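PDB 5X9J: isomerase prhC from Penicillium brasilianum, which acts as an isomerase in the biosynthesis of paraherquonin, a meroterpenoid with a highly congested hexacyclic architecture. Local coordinates for residues N126-I131 and I144-D149; K107-R112 and V130-T135. One frame throughout, in Å; residues are numbered along the deposited sequence.

Overall arrangement
Both contacts join strand 124-134 to a neighbour in one mixed sheet: interaction 1 ties it to strand 141-148 and interaction 2 to strand 108-119, so that it runs between two antiparallel partners. They share Val130 and Ile131, and their centres lie about 11 Å apart. Both are largely buried, but the centre of interaction 1 lies about 7 Å from that of the chain, the centre of interaction 2 about 12 Å. Interaction 1 ends in an asparagine amide that holds the backbone just before a helix; interaction 2 runs from an aromatic-aliphatic cluster to a lysine-glutamine pair at the strand ends. The second subunit packs against both, its Leu129 meeting Leu129, Ile131 and Phe147 and its Ala110 meeting Ala110.

Interaction 1: residues N126-I131 and I144-D149; sequences NENLVI and IWEFFD
Asn126 grips the backbone of Asp149 with both ends of its amide. Asn126 OD1 accepts from Asp149 N at 3.0 Å, the donor standing 24° out of the carbonyl plane, while Asn126 ND2 donates to Asp149 O at 3.1 Å and keeps that oxygen close to its amide plane. Asn126 OD1 accepts a second hydrogen bond, from Glu127 N 2.8 Å away, and Tyr124 OH bonds to ND2, so both polar atoms of this buried amide are satisfied and its rotation is fixed. An alanine here is likely to leave Asp149 N leaning on its weak bond to Glu127 O and its carbonyl without this donor, setting the turn into the helix free to shift. Further along, strands 124-134 and 141-148 form an antiparallel beta hairpin, their local axes at 156°, within a curved sheet consistent with the alpha+beta cone of NTF2-like proteins. Leu129 and Ile131 form hydrogen-bonded pairs with Phe147 and Trp145; Leu129 O accepts from Phe147 N at 2.8 Å. Trp145 has CG beside its backbone N (chi1 -64°), which brings the six-membered edge of the indole to Ile131: Trp145 CE3 lies 3.4 Å from Ile131 O, near the ring plane, and 3.9 Å from Ile131 CG2. Tyr60 stacks on the same indole. Leu129 of the second subunit packs against Leu129, Ile131 and Phe147. Facing the other way, Glu146 hydrogen-bonds through OE2 to Gln61. Asp149, placed by Asn126, is the N-cap of helix 150-162: its OD2 receives Arg152 N and also meets Ser65 OG of the second subunit.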
ATOM      1  N   ASN B 126     -10.608   0.234  -7.510  1.00 27.49           N
ATOM      2  CA  ASN B 126      -9.292   0.430  -6.934  1.00 27.02           C
ATOM      3  C   ASN B 126      -9.009  -0.731  -5.994  1.00 28.78           C
ATOM      4  O   ASN B 126      -9.899  -1.519  -5.656  1.00 27.96           O
ATOM      5  CB  ASN B 126      -9.178   1.792  -6.233  1.00 25.98           C
ATOM      6  CG  ASN B 126      -7.770   2.378  -6.340  1.00 29.40           C
ATOM      7  OD1 ASN B 126      -6.807   1.632  -6.370  1.00 28.12           O
ATOM      8  ND2 ASN B 126      -7.653   3.707  -6.398  1.00 23.69           N
ATOM      9  N   GLU B 127      -7.737  -0.856  -5.620  1.00 26.98           N
ATOM     10  CA  GLU B 127      -7.268  -1.867  -4.691  1.00 25.84           C
ATOM     11  C   GLU B 127      -6.373  -1.179  -3.674  1.00 30.09           C
ATOM     12  O   GLU B 127      -5.681  -0.205  -3.990  1.00 26.58           O
ATOM     13  CB  GLU B 127      -6.533  -3.000  -5.414  1.00 29.71           C
ATOM     14  CG  GLU B 127      -7.475  -3.840  -6.302  1.00 34.47           C
ATOM     15  CD  GLU B 127      -6.742  -4.794  -7.234  1.00 40.22           C
ATOM     16  OE1 GLU B 127      -5.621  -5.235  -6.893  1.00 38.43           O
ATOM     17  OE2 GLU B 127      -7.292  -5.104  -8.315  1.00 43.92           O
ATOM     18  N   ASN B 128      -6.417  -1.673  -2.443  1.00 25.74           N
ATOM     19  CA  ASN B 128      -5.950  -0.901  -1.306  1.00 27.12           C
ATOM     20  C   ASN B 128      -5.164  -1.795  -0.360  1.00 27.16           C
ATOM     21  O   ASN B 128      -5.301  -3.020  -0.365  1.00 25.05           O
ATOM     22  CB  ASN B 128      -7.133  -0.261  -0.540  1.00 28.71           C
ATOM     23  CG  ASN B 128      -8.069   0.548  -1.460  1.00 37.24           C
ATOM     24  OD1 ASN B 128      -8.052   1.780  -1.457  1.00 41.60           O
ATOM     25  ND2 ASN B 128      -8.888  -0.155  -2.250  1.00 35.43           N
ATOM     26  N   LEU B 129      -4.350  -1.159   0.471  1.00 25.38           N
ATOM     27  CA  LEU B 129      -3.799  -1.784   1.666  1.00 25.44           C
ATOM     28  C   LEU B 129      -4.196  -0.892   2.832  1.00 23.70           C
ATOM     29  O   LEU B 129      -3.945   0.316   2.803  1.00 23.91           O
ATOM     30  CB  LEU B 129      -2.279  -1.955   1.564  1.00 26.69           C
ATOM     31  CG  LEU B 129      -1.560  -2.857   2.596  1.00 29.25           C
ATOM     32  CD1 LEU B 129      -1.492  -2.209   3.986  1.00 27.72           C
ATOM     33  CD2 LEU B 129      -2.176  -4.216   2.697  1.00 26.85           C
ATOM     34  N   VAL B 130      -4.854  -1.467   3.827  1.00 20.84           N
ATOM     35  CA  VAL B 130      -5.350  -0.707   4.967  1.00 23.01           C
ATOM     36  C   VAL B 130      -4.640  -1.220   6.208  1.00 24.70           C
ATOM     37  O   VAL B 130      -4.529  -2.432   6.404  1.00 24.75           O
ATOM     38  CB  VAL B 130      -6.876  -0.831   5.126  1.00 25.06           C
ATOM     39  CG1 VAL B 130      -7.346  -0.084   6.394  1.00 24.45           C
ATOM     40  CG2 VAL B 130      -7.600  -0.275   3.880  1.00 25.15           C
ATOM     41  N   ILE B 131      -4.157  -0.308   7.044  1.00 24.15           N
ATOM     42  CA  ILE B 131      -3.693  -0.661   8.378  1.00 23.57           C
ATOM     43  C   ILE B 131      -4.635  -0.016   9.381  1.00 24.88           C
ATOM     44  O   ILE B 131      -4.901   1.186   9.300  1.00 24.91           O
ATOM     45  CB  ILE B 131      -2.248  -0.201   8.625  1.00 26.00           C
ATOM     46  CG1 ILE B 131      -1.296  -0.848   7.614  1.00 26.61           C
ATOM     47  CG2 ILE B 131      -1.835  -0.528  10.077  1.00 23.10           C
ATOM     48  CD1 ILE B 131       0.173  -0.357   7.757  1.00 30.86           C
ATOM     49  N   ILE B 144      -6.010   4.921  11.068  1.00 26.48           N
ATOM     50  CA  ILE B 144      -6.224   4.306   9.761  1.00 28.32           C
ATOM     51  C   ILE B 144      -5.135   4.808   8.825  1.00 26.15           C
ATOM     52  O   ILE B 144      -4.943   6.020   8.690  1.00 26.31           O
ATOM     53  CB  ILE B 144      -7.611   4.651   9.179  1.00 26.53           C
ATOM     54  CG1 ILE B 144      -8.721   4.230  10.139  1.00 27.71           C
ATOM     55  CG2 ILE B 144      -7.805   4.001   7.797  1.00 25.45           C
ATOM     56  CD1 ILE B 144     -10.034   4.989   9.928  1.00 33.03           C
ATOM     57  N   TRP B 145      -4.424   3.881   8.191  1.00 24.34           N
ATOM     58  CA  TRP B 145      -3.493   4.192   7.113  1.00 27.81           C
ATOM     59  C   TRP B 145      -3.998   3.499   5.860  1.00 25.71           C
ATOM     60  O   TRP B 145      -4.345   2.314   5.908  1.00 26.16           O
ATOM     61  CB  TRP B 145      -2.074   3.720   7.448  1.00 26.21           C
ATOM     62  CG  TRP B 145      -1.490   4.433   8.639  1.00 29.41           C
ATOM     63  CD1 TRP B 145      -0.592   5.469   8.622  1.00 26.85           C
ATOM     64  CD2 TRP B 145      -1.782   4.172  10.023  1.00 26.40           C
ATOM     65  NE1 TRP B 145      -0.308   5.863   9.917  1.00 24.48           N
ATOM     66  CE2 TRP B 145      -1.018   5.083  10.791  1.00 31.93           C
ATOM     67  CE3 TRP B 145      -2.611   3.261  10.686  1.00 25.64           C
ATOM     68  CZ2 TRP B 145      -1.062   5.107  12.189  1.00 30.56           C
ATOM     69  CZ3 TRP B 145      -2.651   3.279  12.071  1.00 28.71           C
ATOM     70  CH2 TRP B 145      -1.879   4.200  12.811  1.00 30.10           C
ATOM     71  N   GLU B 146      -4.040   4.220   4.748  1.00 24.54           N
ATOM     72  CA  GLU B 146      -4.537   3.636   3.512  1.00 31.44           C
ATOM     73  C   GLU B 146      -3.557   3.855   2.375  1.00 27.76           C
ATOM     74  O   GLU B 146      -3.092   4.976   2.156  1.00 28.93           O
ATOM     75  CB  GLU B 146      -5.903   4.208   3.114  1.00 33.68           C
ATOM     76  CG  GLU B 146      -6.356   3.660   1.757  1.00 42.23           C
ATOM     77  CD  GLU B 146      -7.749   4.116   1.313  1.00 52.18           C
ATOM     78  OE1 GLU B 146      -8.622   3.229   1.164  1.00 54.37           O
ATOM     79  OE2 GLU B 146      -7.961   5.339   1.094  1.00 54.21           O
ATOM     80  N   PHE B 147      -3.261   2.783   1.657  1.00 25.64           N
ATOM     81  CA  PHE B 147      -2.577   2.824   0.373  1.00 28.09           C
ATOM     82  C   PHE B 147      -3.561   2.430  -0.710  1.00 31.24           C
ATOM     83  O   PHE B 147      -4.346   1.501  -0.530  1.00 34.08           O
ATOM     84  CB  PHE B 147      -1.411   1.844   0.326  1.00 31.64           C
ATOM     85  CG  PHE B 147      -0.288   2.216   1.208  1.00 33.75           C
ATOM     86  CD1 PHE B 147      -0.367   2.000   2.574  1.00 33.98           C
ATOM     87  CD2 PHE B 147       0.853   2.789   0.672  1.00 31.70           C
ATOM     88  CE1 PHE B 147       0.687   2.356   3.406  1.00 36.94           C
ATOM     89  CE2 PHE B 147       1.908   3.142   1.480  1.00 36.27           C
ATOM     90  CZ  PHE B 147       1.827   2.928   2.856  1.00 35.01           C
ATOM     91  N   PHE B 148      -3.514   3.117  -1.839  1.00 27.40           N
ATOM     92  CA  PHE B 148      -4.407   2.792  -2.938  1.00 28.24           C
ATOM     93  C   PHE B 148      -3.596   2.935  -4.207  1.00 27.78           C
ATOM     94  O   PHE B 148      -2.462   3.413  -4.180  1.00 25.99           O
ATOM     95  CB  PHE B 148      -5.639   3.717  -2.955  1.00 25.83           C
ATOM     96  CG  PHE B 148      -5.275   5.172  -2.887  1.00 30.67           C
ATOM     97  CD1 PHE B 148      -5.097   5.796  -1.663  1.00 34.23           C
ATOM     98  CD2 PHE B 148      -5.036   5.895  -4.043  1.00 27.95           C
ATOM     99  CE1 PHE B 148      -4.718   7.124  -1.597  1.00 38.52           C
ATOM    100  CE2 PHE B 148      -4.654   7.214  -3.988  1.00 29.33           C
ATOM    101  CZ  PHE B 148      -4.501   7.840  -2.764  1.00 33.18           C
ATOM    102  N   ASP B 149      -4.171   2.517  -5.328  1.00 24.16           N
ATOM    103  CA  ASP B 149      -3.510   2.717  -6.611  1.00 24.22           C
ATOM    104  C   ASP B 149      -3.738   4.157  -7.025  1.00 24.42           C
ATOM    105  O   ASP B 149      -4.871   4.561  -7.325  1.00 23.14           O
ATOM    106  CB  ASP B 149      -4.028   1.742  -7.662  1.00 26.60           C
ATOM    107  CG  ASP B 149      -3.239   1.821  -8.968  1.00 26.65           C
ATOM    108  OD1 ASP B 149      -2.712   0.775  -9.391  1.00 31.44           O
ATOM    109  OD2 ASP B 149      -3.142   2.921  -9.559  1.00 26.50           O
TER

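Interaction 2: residues K107-R112 and V130-T135; sequences KKIAFR and VILQAT
With CG set between its backbone N and carbonyl carbon (chi1 57°), Phe111 lays its ring alongside Val130, whose CG1 lies anti to its own N (chi1 176°) and reaches the same ring. Strands 108-119 and 124-134 form an antiparallel beta hairpin, and these two residues are a hydrogen-bonded pair in it. Val130 CB stands over the ring face, 3.9 Å from the Phe111 centroid and 24° off the normal, a CH-pi contact. Leu132 comes in at the ring edge instead, its CD1 3.8 Å from Phe111 CE2, and its CB also meets Ile109 CG2 at 3.9 Å. Helix 26-43 packs on Phe111 through Ala34 and Cys38. On the other side of the sheet from Phe111, Ala110 CB lies 3.8 Å from Ile131 CG1, where Ala110 of the second subunit packs. At the start of strand 108-119, Lys107 and Lys108 both face Asp103 in a G1 beta bulge, and Lys107 O accepts from Ala134 N at 2.8 Å. Gln133 is held by its amide: Gln133 NE2 donates to Ala134 O at 3.0 Å, that oxygen lying in the amide plane, and to Ala106 O. This turns Gln133 OE1 to Lys108 NZ, modelled 2.5 Å away, a hydrogen bond whose exact length is doubtful.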
ATOM      1  N   LYS B 107      -2.208  -4.571  18.727  1.00 33.37           N
ATOM      2  CA  LYS B 107      -3.599  -4.324  18.334  1.00 32.28           C
ATOM      3  C   LYS B 107      -3.667  -3.600  16.987  1.00 29.52           C
ATOM      4  O   LYS B 107      -4.403  -2.625  16.808  1.00 28.41           O
ATOM      5  CB  LYS B 107      -4.357  -3.545  19.414  1.00 35.16           C
ATOM      6  CG  LYS B 107      -4.200  -4.103  20.840  1.00 40.06           C
ATOM      7  CD  LYS B 107      -4.884  -5.437  21.012  1.00 39.67           C
ATOM      8  CE  LYS B 107      -4.807  -5.917  22.462  1.00 45.69           C
ATOM      9  NZ  LYS B 107      -3.416  -6.290  22.850  1.00 44.93           N
ATOM     10  N   LYS B 108      -2.885  -4.092  16.032  1.00 28.50           N
ATOM     11  CA  LYS B 108      -2.855  -3.569  14.673  1.00 31.95           C
ATOM     12  C   LYS B 108      -3.168  -4.684  13.685  1.00 28.36           C
ATOM     13  O   LYS B 108      -2.862  -5.855  13.926  1.00 26.15           O
ATOM     14  CB  LYS B 108      -1.488  -2.988  14.313  1.00 31.30           C
ATOM     15  CG  LYS B 108      -1.200  -1.578  14.798  1.00 34.87           C
ATOM     16  CD  LYS B 108       0.300  -1.302  14.606  1.00 34.87           C
ATOM     17  CE  LYS B 108       0.591   0.175  14.385  1.00 47.74           C
ATOM     18  NZ  LYS B 108       0.499   1.007  15.616  1.00 44.49           N
ATOM     19  N   ILE B 109      -3.741  -4.306  12.545  1.00 26.28           N
ATOM     20  CA  ILE B 109      -3.998  -5.277  11.495  1.00 26.84           C
ATOM     21  C   ILE B 109      -3.818  -4.594  10.151  1.00 24.03           C
ATOM     22  O   ILE B 109      -4.255  -3.459   9.944  1.00 25.41           O
ATOM     23  CB  ILE B 109      -5.403  -5.908  11.658  1.00 27.17           C
ATOM     24  CG1 ILE B 109      -5.650  -6.975  10.584  1.00 26.13           C
ATOM     25  CG2 ILE B 109      -6.505  -4.831  11.668  1.00 22.85           C
ATOM     26  CD1 ILE B 109      -6.862  -7.909  10.915  1.00 27.05           C
ATOM     27  N   ALA B 110      -3.148  -5.285   9.239  1.00 23.09           N
ATOM     28  CA  ALA B 110      -2.976  -4.804   7.878  1.00 23.68           C
ATOM     29  C   ALA B 110      -3.676  -5.784   6.952  1.00 26.51           C
ATOM     30  O   ALA B 110      -3.502  -6.995   7.091  1.00 24.86           O
ATOM     31  CB  ALA B 110      -1.496  -4.680   7.504  1.00 24.66           C
ATOM     32  N   PHE B 111      -4.473  -5.266   6.019  1.00 23.44           N
ATOM     33  CA  PHE B 111      -5.181  -6.155   5.114  1.00 24.50           C
ATOM     34  C   PHE B 111      -5.310  -5.509   3.747  1.00 23.40           C
ATOM     35  O   PHE B 111      -5.320  -4.286   3.614  1.00 22.79           O
ATOM     36  CB  PHE B 111      -6.568  -6.529   5.656  1.00 22.10           C
ATOM     37  CG  PHE B 111      -7.456  -5.345   5.952  1.00 23.95           C
ATOM     38  CD1 PHE B 111      -8.347  -4.871   4.998  1.00 23.13           C
ATOM     39  CD2 PHE B 111      -7.417  -4.729   7.195  1.00 23.54           C
ATOM     40  CE1 PHE B 111      -9.188  -3.801   5.285  1.00 24.31           C
ATOM     41  CE2 PHE B 111      -8.231  -3.660   7.482  1.00 23.22           C
ATOM     42  CZ  PHE B 111      -9.137  -3.199   6.525  1.00 25.81           C
ATOM     43  N   ARG B 112      -5.404  -6.353   2.732  1.00 26.49           N
ATOM     44  CA  ARG B 112      -5.674  -5.910   1.377  1.00 26.03           C
ATOM     45  C   ARG B 112      -7.174  -5.783   1.171  1.00 26.75           C
ATOM     46  O   ARG B 112      -7.954  -6.598   1.675  1.00 25.53           O
ATOM     47  CB  ARG B 112      -5.090  -6.898   0.372  1.00 24.19           C
ATOM     48  CG  ARG B 112      -3.574  -6.997   0.392  1.00 27.32           C
ATOM     49  CD  ARG B 112      -3.125  -8.004  -0.662  1.00 29.72           C
ATOM     50  NE  ARG B 112      -3.263  -7.459  -2.012  1.00 29.19           N
ATOM     51  CZ  ARG B 112      -3.002  -8.146  -3.120  1.00 31.46           C
ATOM     52  NH1 ARG B 112      -2.613  -9.415  -3.042  1.00 28.63           N
ATOM     53  NH2 ARG B 112      -3.132  -7.560  -4.303  1.00 30.94           N
ATOM     54  N   VAL B 130      -4.854  -1.467   3.827  1.00 20.84           N
ATOM     55  CA  VAL B 130      -5.350  -0.707   4.967  1.00 23.01           C
ATOM     56  C   VAL B 130      -4.640  -1.220   6.208  1.00 24.70           C
ATOM     57  O   VAL B 130      -4.529  -2.432   6.404  1.00 24.75           O
ATOM     58  CB  VAL B 130      -6.876  -0.831   5.126  1.00 25.06           C
ATOM     59  CG1 VAL B 130      -7.346  -0.084   6.394  1.00 24.45           C
ATOM     60  CG2 VAL B 130      -7.600  -0.275   3.880  1.00 25.15           C
ATOM     61  N   ILE B 131      -4.157  -0.308   7.044  1.00 24.15           N
ATOM     62  CA  ILE B 131      -3.693  -0.661   8.378  1.00 23.57           C
ATOM     63  C   ILE B 131      -4.635  -0.016   9.381  1.00 24.88           C
ATOM     64  O   ILE B 131      -4.901   1.186   9.300  1.00 24.91           O
ATOM     65  CB  ILE B 131      -2.248  -0.201   8.625  1.00 26.00           C
ATOM     66  CG1 ILE B 131      -1.296  -0.848   7.614  1.00 26.61           C
ATOM     67  CG2 ILE B 131      -1.835  -0.528  10.077  1.00 23.10           C
ATOM     68  CD1 ILE B 131       0.173  -0.357   7.757  1.00 30.86           C
ATOM     69  N   LEU B 132      -5.122  -0.799  10.334  1.00 22.81           N
ATOM     70  CA  LEU B 132      -5.928  -0.267  11.422  1.00 23.86           C
ATOM     71  C   LEU B 132      -5.166  -0.373  12.734  1.00 24.42           C
ATOM     72  O   LEU B 132      -4.552  -1.401  13.024  1.00 23.92           O
ATOM     73  CB  LEU B 132      -7.259  -1.009  11.557  1.00 22.89           C
ATOM     74  CG  LEU B 132      -8.146  -1.039  10.312  1.00 23.06           C
ATOM     75  CD1 LEU B 132      -9.397  -1.890  10.576  1.00 24.78           C
ATOM     76  CD2 LEU B 132      -8.539   0.369   9.890  1.00 22.64           C
ATOM     77  N   GLN B 133      -5.204   0.701  13.510  1.00 25.40           N
ATOM     78  CA  GLN B 133      -4.808   0.673  14.908  1.00 26.61           C
ATOM     79  C   GLN B 133      -6.093   0.582  15.716  1.00 28.07           C
ATOM     80  O   GLN B 133      -6.939   1.475  15.639  1.00 30.37           O
ATOM     81  CB  GLN B 133      -4.010   1.921  15.299  1.00 26.38           C
ATOM     82  CG  GLN B 133      -3.781   2.040  16.815  1.00 29.21           C
ATOM     83  CD  GLN B 133      -2.780   1.025  17.314  1.00 31.29           C
ATOM     84  OE1 GLN B 133      -1.604   1.099  16.976  1.00 34.94           O
ATOM     85  NE2 GLN B 133      -3.242   0.050  18.097  1.00 31.96           N
ATOM     86  N   ALA B 134      -6.256  -0.505  16.444  1.00 29.75           N
ATOM     87  CA  ALA B 134      -7.453  -0.688  17.248  1.00 33.54           C
ATOM     88  C   ALA B 134      -7.205  -0.190  18.662  1.00 33.84           C
ATOM     89  O   ALA B 134      -6.061  -0.064  19.105  1.00 31.87           O
ATOM     90  CB  ALA B 134      -7.857  -2.157  17.282  1.00 28.28           C
ATOM     91  N   THR B 135      -8.295   0.098  19.369  1.00 37.24           N
ATOM     92  CA  THR B 135      -8.194   0.285  20.808  1.00 38.96           C
ATOM     93  C   THR B 135      -7.837  -1.035  21.480  1.00 40.85           C
ATOM     94  O   THR B 135      -7.820  -2.102  20.856  1.00 38.43           O
ATOM     95  CB  THR B 135      -9.501   0.804  21.395  1.00 35.94           C
ATOM     96  OG1 THR B 135     -10.582  -0.019  20.938  1.00 38.82           O
ATOM     97  CG2 THR B 135      -9.731   2.227  20.989  1.00 33.67           C
TER